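Local coordinates for beta-phosphoglucomutase (Bacteroides vulgatus, PDB 3DV9), which probably interconverts beta-glucose 1-phosphate and glucose 6-phosphate as a magnesium-dependent phosphomutase of the haloacid dehalogenase superfamily, at residues V33-M38 against D140-N145; F52-S57 against K91-A96; E184-E189 against F204-N209. All blocks are in the same frame, centred on the assembly; numbering follows the deposited sequence.

In the fold
The contacts run from the parallel-sheet core to the helical region after its first strand. Contact 3 pairs strands 185-189 and 204-208; contact 1 ties the loop after strand 25-29 to helix 139-145. They meet where V33 CG2 lies 4.0 Å from I188 O, with centres 18 Å apart. The side chain of E189 comes within about 4 Å of the magnesium ion bound by D29, D31, E65 and N190, while contact 1 stays farther off, L34's side chain about 9 Å away. Contact 2 is remote, its centre 24 Å from that of contact 1 and 31 Å from that of contact 3; it joins the loop after helix 38-51 to helix 87-101, consistent with a cap domain.

Contact 1 of 3, residues V33-M38 against D140-N145; sequences VLFDSM and DRLNHN
F35 has the side chain of R141 crossing its ring obliquely, with NH2 over one ring face toward the rim, 3.5 Å from F35 CE1. The ring and guanidinium planes are tilted 21° apart. R141 was modelled in two conformers, and this overlap holds for one of them. F35 belongs to the loop after strand 25-29, which carries the rest of what is probably the DxDx(T/V) motif of the haloacid dehalogenase fold, begun at D29; F35 lies two residues past V33. D29 and D31 bind magnesium, and the loop bends in an inverse gamma turn centred on D36. Helix 139-145 thus packs against the chain just beyond the metal site.

In R141, chi2 of 100° turns CD out of the extended line, a bend in the chain that ends with NH2 over the ring; NH1 is hydrogen-bonded to A107 O. L142 contributes one branch to two neighbours: its CD2 is 3.9 Å from F35 CE2 and 4.1 Å from L34 CD1, the two leucine side chains crossing at about a right angle. F146, which follows N145, meets F35 edge-to-face.

N145 occupies the rim of the phenyl ring, with its CG 3.6 Å from F35 CE1 and its amide plane nearly perpendicular to the ring. Two bonds fix that orientation: OD1 accepts from R109 NH2, while N145 ND2 donates to R141 O one turn back in the helix, at 2.8 Å and 174°.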
loop_
_atom_site.group_PDB
_atom_site.type_symbol
_atom_site.label_atom_id
_atom_site.label_comp_id
_atom_site.label_asym_id
_atom_site.label_seq_id
_atom_site.Cartn_x
_atom_site.Cartn_y
_atom_site.Cartn_z
ATOM N N VAL A 33 5.575 -1.489 3.609
ATOM C CA VAL A 33 5.166 -0.496 4.633
ATOM C C VAL A 33 5.189 -1.164 6.002
ATOM O O VAL A 33 5.893 -0.713 6.922
ATOM C CB VAL A 33 3.756 0.087 4.294
ATOM C CG1 VAL A 33 3.187 0.897 5.493
ATOM C CG2 VAL A 33 3.839 0.942 2.988
ATOM N N LEU A 34 4.404 -2.240 6.138
ATOM C CA LEU A 34 4.429 -3.104 7.345
ATOM C C LEU A 34 5.561 -4.129 7.360
ATOM O O LEU A 34 6.225 -4.297 8.388
ATOM C CB LEU A 34 3.059 -3.762 7.581
ATOM C CG LEU A 34 1.907 -2.747 7.697
ATOM C CD1 LEU A 34 0.639 -3.581 7.914
ATOM C CD2 LEU A 34 2.121 -1.742 8.861
ATOM N N PHE A 35 5.754 -4.810 6.225
ATOM C CA PHE A 35 6.768 -5.826 6.096
ATOM C C PHE A 35 7.753 -5.440 5.009
ATOM O O PHE A 35 7.346 -4.898 3.962
ATOM C CB PHE A 35 6.140 -7.184 5.721
ATOM C CG PHE A 35 5.359 -7.839 6.835
ATOM C CD1 PHE A 35 5.993 -8.363 7.947
ATOM C CD2 PHE A 35 3.960 -7.965 6.732
ATOM C CE1 PHE A 35 5.283 -9.006 8.956
ATOM C CE2 PHE A 35 3.211 -8.616 7.772
ATOM C CZ PHE A 35 3.899 -9.135 8.885
ATOM N N ASP A 36 9.031 -5.781 5.198
ATOM C CA ASP A 36 9.996 -5.518 4.149
ATOM C C ASP A 36 9.982 -6.748 3.199
ATOM O O ASP A 36 10.911 -7.552 3.153
ATOM C CB ASP A 36 11.381 -5.264 4.755
ATOM C CG ASP A 36 12.397 -4.839 3.702
ATOM O OD1 ASP A 36 11.970 -4.471 2.574
ATOM O OD2 ASP A 36 13.609 -4.891 4.021
ATOM N N SER A 37 8.868 -6.915 2.494
ATOM C CA SER A 37 8.619 -8.091 1.642
ATOM C C SER A 37 8.900 -7.846 0.159
ATOM O O SER A 37 8.903 -8.782 -0.650
ATOM C CB SER A 37 7.141 -8.454 1.768
ATOM O OG SER A 37 6.355 -7.310 1.483
HETATM N N MSE A 38 9.112 -6.590 -0.238
HETATM C CA MSE A 38 9.198 -6.330 -1.691
HETATM C C MSE A 38 10.423 -6.960 -2.397
HETATM O O MSE A 38 10.324 -7.424 -3.538
HETATM C CB MSE A 38 9.049 -4.814 -1.980
HETATM C CG MSE A 38 7.613 -4.291 -1.847
HETATM SE SE MSE A 38 6.350 -5.339 -2.978
HETATM C CE MSE A 38 7.199 -5.049 -4.648
ATOM N N ASP A 140 -2.798 -14.196 10.928
ATOM C CA ASP A 140 -1.876 -14.896 11.849
ATOM C C ASP A 140 -0.459 -14.281 11.803
ATOM O O ASP A 140 0.154 -14.007 12.867
ATOM C CB ASP A 140 -1.820 -16.395 11.524
ATOM C CG ASP A 140 -3.110 -17.123 11.864
ATOM O OD1 ASP A 140 -3.280 -18.274 11.408
ATOM O OD2 ASP A 140 -3.956 -16.558 12.589
ATOM N N ARG A 141 0.047 -14.046 10.582
ATOM C CA ARG A 141 1.343 -13.369 10.411
ATOM C C ARG A 141 1.295 -11.912 10.899
ATOM O O ARG A 141 2.227 -11.434 11.564
ATOM C CB ARG A 141 1.817 -13.408 8.960
ATOM C CG ARG A 141 3.268 -12.955 8.796
ATOM C CD ARG A 141 4.273 -14.185 8.665
ATOM N NE ARG A 141 5.646 -13.877 9.141
ATOM C CZ ARG A 141 6.409 -12.893 8.542
ATOM N NH1 ARG A 141 7.635 -12.706 9.070
ATOM N NH2 ARG A 141 5.959 -12.086 7.420
ATOM N N LEU A 142 0.213 -11.219 10.580
ATOM C CA LEU A 142 0.020 -9.876 11.099
ATOM C C LEU A 142 -0.085 -9.873 12.612
ATOM O O LEU A 142 0.498 -9.001 13.264
ATOM C CB LEU A 142 -1.224 -9.243 10.478
ATOM C CG LEU A 142 -1.055 -8.718 9.059
ATOM C CD1 LEU A 142 -2.418 -8.503 8.445
ATOM C CD2 LEU A 142 -0.262 -7.393 9.101
ATOM N N ASN A 143 -0.831 -10.832 13.173
ATOM C CA ASN A 143 -1.006 -10.939 14.632
ATOM C C ASN A 143 0.310 -11.160 15.351
ATOM O O ASN A 143 0.538 -10.600 16.422
ATOM C CB ASN A 143 -1.980 -12.062 15.016
ATOM C CG ASN A 143 -2.218 -12.144 16.536
ATOM O OD1 ASN A 143 -2.614 -11.155 17.176
ATOM N ND2 ASN A 143 -1.976 -13.317 17.113
ATOM N N HIS A 144 1.169 -12.011 14.791
ATOM C CA HIS A 144 2.451 -12.373 15.384
ATOM C C HIS A 144 3.438 -11.182 15.416
ATOM O O HIS A 144 4.361 -11.125 16.252
ATOM C CB HIS A 144 3.015 -13.496 14.504
ATOM C CG HIS A 144 4.389 -13.949 14.868
ATOM N ND1 HIS A 144 4.692 -14.508 16.091
ATOM C CD2 HIS A 144 5.536 -13.963 14.153
ATOM C CE1 HIS A 144 5.973 -14.836 16.120
ATOM N NE2 HIS A 144 6.510 -14.516 14.955
ATOM N N ASN A 145 3.281 -10.275 14.449
ATOM C CA ASN A 145 4.226 -9.168 14.263
ATOM C C ASN A 145 3.703 -7.854 14.808
ATOM O O ASN A 145 4.459 -7.000 15.197
ATOM C CB ASN A 145 4.639 -9.028 12.805
ATOM C CG ASN A 145 5.558 -10.107 12.394
ATOM O OD1 ASN A 145 6.776 -9.961 12.500
ATOM N ND2 ASN A 145 4.995 -11.229 11.953
#

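Contact 2 of 3, residues F52-S57 against K91-A96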
loop_
_atom_site.group_PDB
_atom_site.type_symbol
_atom_site.label_atom_id
_atom_site.label_comp_id
_atom_site.label_asym_id
_atom_site.label_seq_id
_atom_site.Cartn_x
_atom_site.Cartn_y
_atom_site.Cartn_z
ATOM N N PHE A 52 8.123 -18.787 -17.296
ATOM C CA PHE A 52 6.982 -18.852 -18.227
ATOM C C PHE A 52 7.261 -18.136 -19.573
ATOM O O PHE A 52 6.393 -17.994 -20.411
ATOM C CB PHE A 52 5.731 -18.310 -17.547
ATOM C CG PHE A 52 5.097 -19.278 -16.598
ATOM C CD1 PHE A 52 3.991 -20.040 -16.998
ATOM C CD2 PHE A 52 5.589 -19.432 -15.293
ATOM C CE1 PHE A 52 3.394 -20.938 -16.137
ATOM C CE2 PHE A 52 4.987 -20.352 -14.397
ATOM C CZ PHE A 52 3.887 -21.089 -14.814
ATOM N N GLY A 53 8.496 -17.714 -19.783
ATOM C CA GLY A 53 8.905 -17.129 -21.066
ATOM C C GLY A 53 8.643 -15.636 -21.214
ATOM O O GLY A 53 8.698 -15.112 -22.316
ATOM N N PHE A 54 8.382 -14.951 -20.092
ATOM C CA PHE A 54 8.090 -13.526 -20.078
ATOM C C PHE A 54 9.210 -12.697 -19.426
ATOM O O PHE A 54 9.845 -13.138 -18.466
ATOM C CB PHE A 54 6.811 -13.249 -19.270
ATOM C CG PHE A 54 5.539 -13.806 -19.874
ATOM C CD1 PHE A 54 5.069 -13.365 -21.119
ATOM C CD2 PHE A 54 4.779 -14.753 -19.167
ATOM C CE1 PHE A 54 3.872 -13.862 -21.675
ATOM C CE2 PHE A 54 3.552 -15.270 -19.722
ATOM C CZ PHE A 54 3.111 -14.817 -20.974
ATOM N N GLY A 55 9.400 -11.476 -19.906
ATOM C CA GLY A 55 10.422 -10.605 -19.361
ATOM C C GLY A 55 9.832 -9.551 -18.448
ATOM O O GLY A 55 9.344 -8.528 -18.914
ATOM N N LEU A 56 9.906 -9.796 -17.146
ATOM C CA LEU A 56 9.546 -8.784 -16.143
ATOM C C LEU A 56 10.748 -8.586 -15.218
ATOM O O LEU A 56 11.121 -9.488 -14.467
ATOM C CB LEU A 56 8.297 -9.223 -15.356
ATOM C CG LEU A 56 7.736 -8.281 -14.273
ATOM C CD1 LEU A 56 7.044 -7.019 -14.852
ATOM C CD2 LEU A 56 6.754 -9.024 -13.332
ATOM N N SER A 57 11.386 -7.423 -15.312
ATOM C CA SER A 57 12.555 -7.137 -14.460
ATOM C C SER A 57 12.087 -6.847 -13.035
ATOM O O SER A 57 10.922 -6.474 -12.815
ATOM C CB SER A 57 13.358 -5.943 -14.984
ATOM O OG SER A 57 12.689 -4.728 -14.667
ATOM N N LYS A 91 -3.416 -18.553 -13.651
ATOM C CA LYS A 91 -3.444 -19.410 -12.472
ATOM C C LYS A 91 -2.127 -20.160 -12.195
ATOM O O LYS A 91 -1.712 -20.285 -11.033
ATOM C CB LYS A 91 -4.614 -20.396 -12.567
ATOM C CG LYS A 91 -4.725 -21.327 -11.374
ATOM C CD LYS A 91 -5.646 -22.491 -11.661
ATOM C CE LYS A 91 -6.071 -23.165 -10.360
ATOM N NZ LYS A 91 -7.428 -23.764 -10.461
ATOM N N ALA A 92 -1.499 -20.666 -13.257
ATOM C CA ALA A 92 -0.205 -21.350 -13.194
ATOM C C ALA A 92 0.912 -20.408 -12.741
ATOM O O ALA A 92 1.750 -20.766 -11.903
ATOM C CB ALA A 92 0.134 -21.950 -14.550
ATOM N N ILE A 93 0.914 -19.203 -13.303
ATOM C CA ILE A 93 1.925 -18.210 -12.977
ATOM C C ILE A 93 1.742 -17.779 -11.522
ATOM O O ILE A 93 2.696 -17.813 -10.746
ATOM C CB ILE A 93 1.880 -17.023 -13.942
ATOM C CG1 ILE A 93 2.275 -17.494 -15.354
ATOM C CG2 ILE A 93 2.782 -15.853 -13.420
ATOM C CD1 ILE A 93 1.933 -16.479 -16.501
ATOM N N TYR A 94 0.521 -17.422 -11.127
ATOM C CA TYR A 94 0.334 -17.015 -9.735
ATOM C C TYR A 94 0.744 -18.121 -8.745
ATOM O O TYR A 94 1.412 -17.834 -7.730
ATOM C CB TYR A 94 -1.078 -16.488 -9.434
ATOM C CG TYR A 94 -1.111 -15.716 -8.120
ATOM C CD1 TYR A 94 -0.334 -14.546 -7.942
ATOM C CD2 TYR A 94 -1.880 -16.163 -7.035
ATOM C CE1 TYR A 94 -0.338 -13.845 -6.733
ATOM C CE2 TYR A 94 -1.887 -15.455 -5.806
ATOM C CZ TYR A 94 -1.113 -14.297 -5.667
ATOM O OH TYR A 94 -1.121 -13.585 -4.471
ATOM N N GLN A 95 0.385 -19.378 -9.046
ATOM C CA GLN A 95 0.738 -20.503 -8.174
ATOM C C GLN A 95 2.256 -20.640 -8.043
ATOM O O GLN A 95 2.787 -20.798 -6.937
ATOM C CB GLN A 95 0.111 -21.817 -8.670
ATOM C CG GLN A 95 -1.367 -21.987 -8.310
ATOM C CD GLN A 95 -1.903 -23.402 -8.562
ATOM O OE1 GLN A 95 -1.152 -24.317 -8.920
ATOM N NE2 GLN A 95 -3.215 -23.580 -8.382
ATOM N N ALA A 96 2.955 -20.575 -9.175
ATOM C CA ALA A 96 4.408 -20.701 -9.158
ATOM C C ALA A 96 5.055 -19.559 -8.365
ATOM O O ALA A 96 6.031 -19.772 -7.642
ATOM C CB ALA A 96 4.976 -20.780 -10.586
#
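The F52 ring carries I93 CG1 over the centre of one face and A96 CB at its edge, near the ring plane; the F54 ring meets I93 CD1 at its edge. The first of these is a CH-pi contact, with I93 CG1 3.5 Å from the centroid of the F52 ring and 13° off its normal. Around the rim, F52 CE1 is 3.8 Å from A92 CB and F52 CE2 is 3.8 Å from A96 CB, so residues one helical turn apart flank the ring beside I93.

I93 serves both rings because its CG1 stands beside the backbone N (chi1 -66°) and chi2 carries CD1 onward, to 3.8 Å from F54 CE2. The phenylalanines straddle G53, the positive-phi residue of the Schellman motif that ends helix 38-51. Helix 87-101 thus packs, through I93, A92 and A96, on the loop just past helix 38-51, an arrangement consistent with the helical cap domain of this family. Further out, F54 touches M49 and V76, and I93 touches I73 of helix 69-81.

A92 O, 3.6 Å from F52 CZ, is taken by the helix bond from A96 N. With neither a hydrogen bond nor a salt bridge between the segments, and side chains meeting carbon to carbon, the chemistry implies cohesion by dispersion and the CH-pi contact.

Contact 3 of 3, residues E184-E189 against F204-N209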
loop_
_atom_site.group_PDB
_atom_site.type_symbol
_atom_site.label_atom_id
_atom_site.label_comp_id
_atom_site.label_asym_id
_atom_site.label_seq_id
_atom_site.Cartn_x
_atom_site.Cartn_y
_atom_site.Cartn_z
ATOM N N GLU A 184 -11.686 11.367 7.262
ATOM C CA GLU A 184 -11.452 10.769 8.592
ATOM C C GLU A 184 -10.295 9.772 8.576
ATOM O O GLU A 184 -10.062 9.062 9.553
ATOM C CB GLU A 184 -12.730 10.082 9.123
ATOM C CG GLU A 184 -13.874 11.063 9.403
ATOM C CD GLU A 184 -15.209 10.382 9.745
ATOM O OE1 GLU A 184 -15.404 9.184 9.417
ATOM O OE2 GLU A 184 -16.067 11.077 10.327
ATOM N N ALA A 185 -9.638 9.649 7.423
ATOM C CA ALA A 185 -8.583 8.653 7.250
ATOM C C ALA A 185 -7.304 9.221 6.607
ATOM O O ALA A 185 -7.314 10.313 6.015
ATOM C CB ALA A 185 -9.112 7.454 6.438
ATOM N N LEU A 186 -6.199 8.478 6.804
ATOM C CA LEU A 186 -4.941 8.682 6.072
ATOM C C LEU A 186 -4.618 7.371 5.335
ATOM O O LEU A 186 -4.907 6.292 5.834
ATOM C CB LEU A 186 -3.782 8.945 7.053
ATOM C CG LEU A 186 -3.505 10.301 7.700
ATOM C CD1 LEU A 186 -4.727 10.945 8.222
ATOM C CD2 LEU A 186 -2.421 10.168 8.774
ATOM N N VAL A 187 -4.013 7.471 4.157
ATOM C CA VAL A 187 -3.481 6.298 3.469
ATOM C C VAL A 187 -1.955 6.363 3.602
ATOM O O VAL A 187 -1.357 7.406 3.374
ATOM C CB VAL A 187 -3.888 6.274 1.976
ATOM C CG1 VAL A 187 -3.041 5.246 1.177
ATOM C CG2 VAL A 187 -5.401 5.989 1.833
ATOM N N ILE A 188 -1.365 5.253 4.010
ATOM C CA ILE A 188 0.128 5.151 4.102
ATOM C C ILE A 188 0.581 4.163 3.033
ATOM O O ILE A 188 0.348 2.954 3.144
ATOM C CB ILE A 188 0.575 4.688 5.499
ATOM C CG1 ILE A 188 -0.140 5.468 6.617
ATOM C CG2 ILE A 188 2.123 4.788 5.611
ATOM C CD1 ILE A 188 0.097 6.998 6.516
ATOM N N GLU A 189 1.251 4.694 2.003
ATOM C CA GLU A 189 1.602 3.936 0.806
ATOM C C GLU A 189 3.087 4.072 0.455
ATOM O O GLU A 189 3.706 5.109 0.764
ATOM C CB GLU A 189 0.724 4.396 -0.363
ATOM C CG GLU A 189 -0.493 3.486 -0.483
ATOM C CD GLU A 189 -0.150 2.092 -1.138
ATOM O OE1 GLU A 189 1.056 1.782 -1.394
ATOM O OE2 GLU A 189 -1.094 1.299 -1.381
ATOM N N PHE A 204 -6.423 11.646 2.115
ATOM C CA PHE A 204 -5.124 12.253 2.292
ATOM C C PHE A 204 -4.095 11.114 2.277
ATOM O O PHE A 204 -4.193 10.168 3.037
ATOM C CB PHE A 204 -5.095 13.064 3.597
ATOM C CG PHE A 204 -3.815 13.821 3.798
ATOM C CD1 PHE A 204 -3.753 15.197 3.492
ATOM C CD2 PHE A 204 -2.681 13.191 4.359
ATOM C CE1 PHE A 204 -2.577 15.918 3.661
ATOM C CE2 PHE A 204 -1.499 13.927 4.553
ATOM C CZ PHE A 204 -1.458 15.300 4.225
ATOM N N THR A 205 -3.151 11.208 1.342
ATOM C CA THR A 205 -2.282 10.080 1.019
ATOM C C THR A 205 -0.838 10.417 1.324
ATOM O O THR A 205 -0.300 11.417 0.804
ATOM C CB THR A 205 -2.515 9.549 -0.455
ATOM O OG1 THR A 205 -3.839 8.996 -0.548
ATOM C CG2 THR A 205 -1.474 8.445 -0.834
ATOM N N ILE A 206 -0.205 9.582 2.154
ATOM C CA ILE A 206 1.194 9.792 2.545
ATOM C C ILE A 206 2.053 8.727 1.889
ATOM O O ILE A 206 1.844 7.496 2.070
ATOM C CB ILE A 206 1.367 9.777 4.101
ATOM C CG1 ILE A 206 0.632 10.950 4.756
ATOM C CG2 ILE A 206 2.899 9.700 4.498
ATOM C CD1 ILE A 206 0.454 10.718 6.256
ATOM N N ALA A 207 3.049 9.168 1.111
ATOM C CA ALA A 207 4.017 8.233 0.550
ATOM C C ALA A 207 5.194 8.059 1.513
ATOM O O ALA A 207 5.668 9.007 2.118
ATOM C CB ALA A 207 4.573 8.702 -0.803
ATOM N N VAL A 208 5.645 6.825 1.623
ATOM C CA VAL A 208 6.861 6.519 2.396
ATOM C C VAL A 208 7.710 5.700 1.448
ATOM O O VAL A 208 7.337 4.567 1.053
ATOM C CB VAL A 208 6.526 5.686 3.690
ATOM C CG1 VAL A 208 7.816 5.367 4.478
ATOM C CG2 VAL A 208 5.450 6.365 4.594
ATOM N N ASN A 209 8.837 6.274 1.039
ATOM C CA ASN A 209 9.657 5.642 0.001
ATOM C C ASN A 209 10.591 4.599 0.613
ATOM O O ASN A 209 11.665 4.941 1.078
ATOM C CB ASN A 209 10.435 6.669 -0.844
ATOM C CG ASN A 209 11.000 6.042 -2.090
ATOM O OD1 ASN A 209 10.956 4.815 -2.224
ATOM N ND2 ASN A 209 11.513 6.854 -3.009
HETATM O O HOH W 1 -8.086 12.240 4.314
#
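V187 and T205 are paired in register on neighbouring parallel strands, their side chains side by side and pointing the same way, with V187 CB 3.7 Å from T205 OG1. The tight part of this contact runs from here to V208. Four backbone bonds alternate along it: V187 N to F204 O at 2.9 Å, I206 N to V187 O at 2.7 Å, E189 N to I206 O at 2.9 Å and V208 N to E189 O at 2.7 Å. Each N-H points within 25° of its acceptor. The strand axes are inclined by 25°, the usual twist.

At the A185 end the pairing gives way. A185 O and F204 N stand 4.2 Å apart, and one water spans them, donating to the carbonyl and accepting from the amide.

Helix 192-200 connects the strands as a beta-alpha-beta crossover and covers the sheet face of T205, E189 and A207, mainly through V195. On the opposite face, I188 CD1 packs 3.7 Å from I206 CD1, while helix 230-244 lies over L186, I188 and I206, and its M230 touches V208. Strand 185-189 also bonds to strand 25-29 through L186 and I188, making it a central strand of this Rossmann-like core.

In E189, chi2 (-76°) bends the chain at CD, and the end of the side chain leads away from strand 204-208: OE2 forms a salt bridge with K165 NZ and a hydrogen bond with Y171 OH. E189 N and E189 O both bond to strand 204-208, which implies a firmly held strand end, from which E189 is set near the magnesium ion and the following N190 reaches it as a ligand.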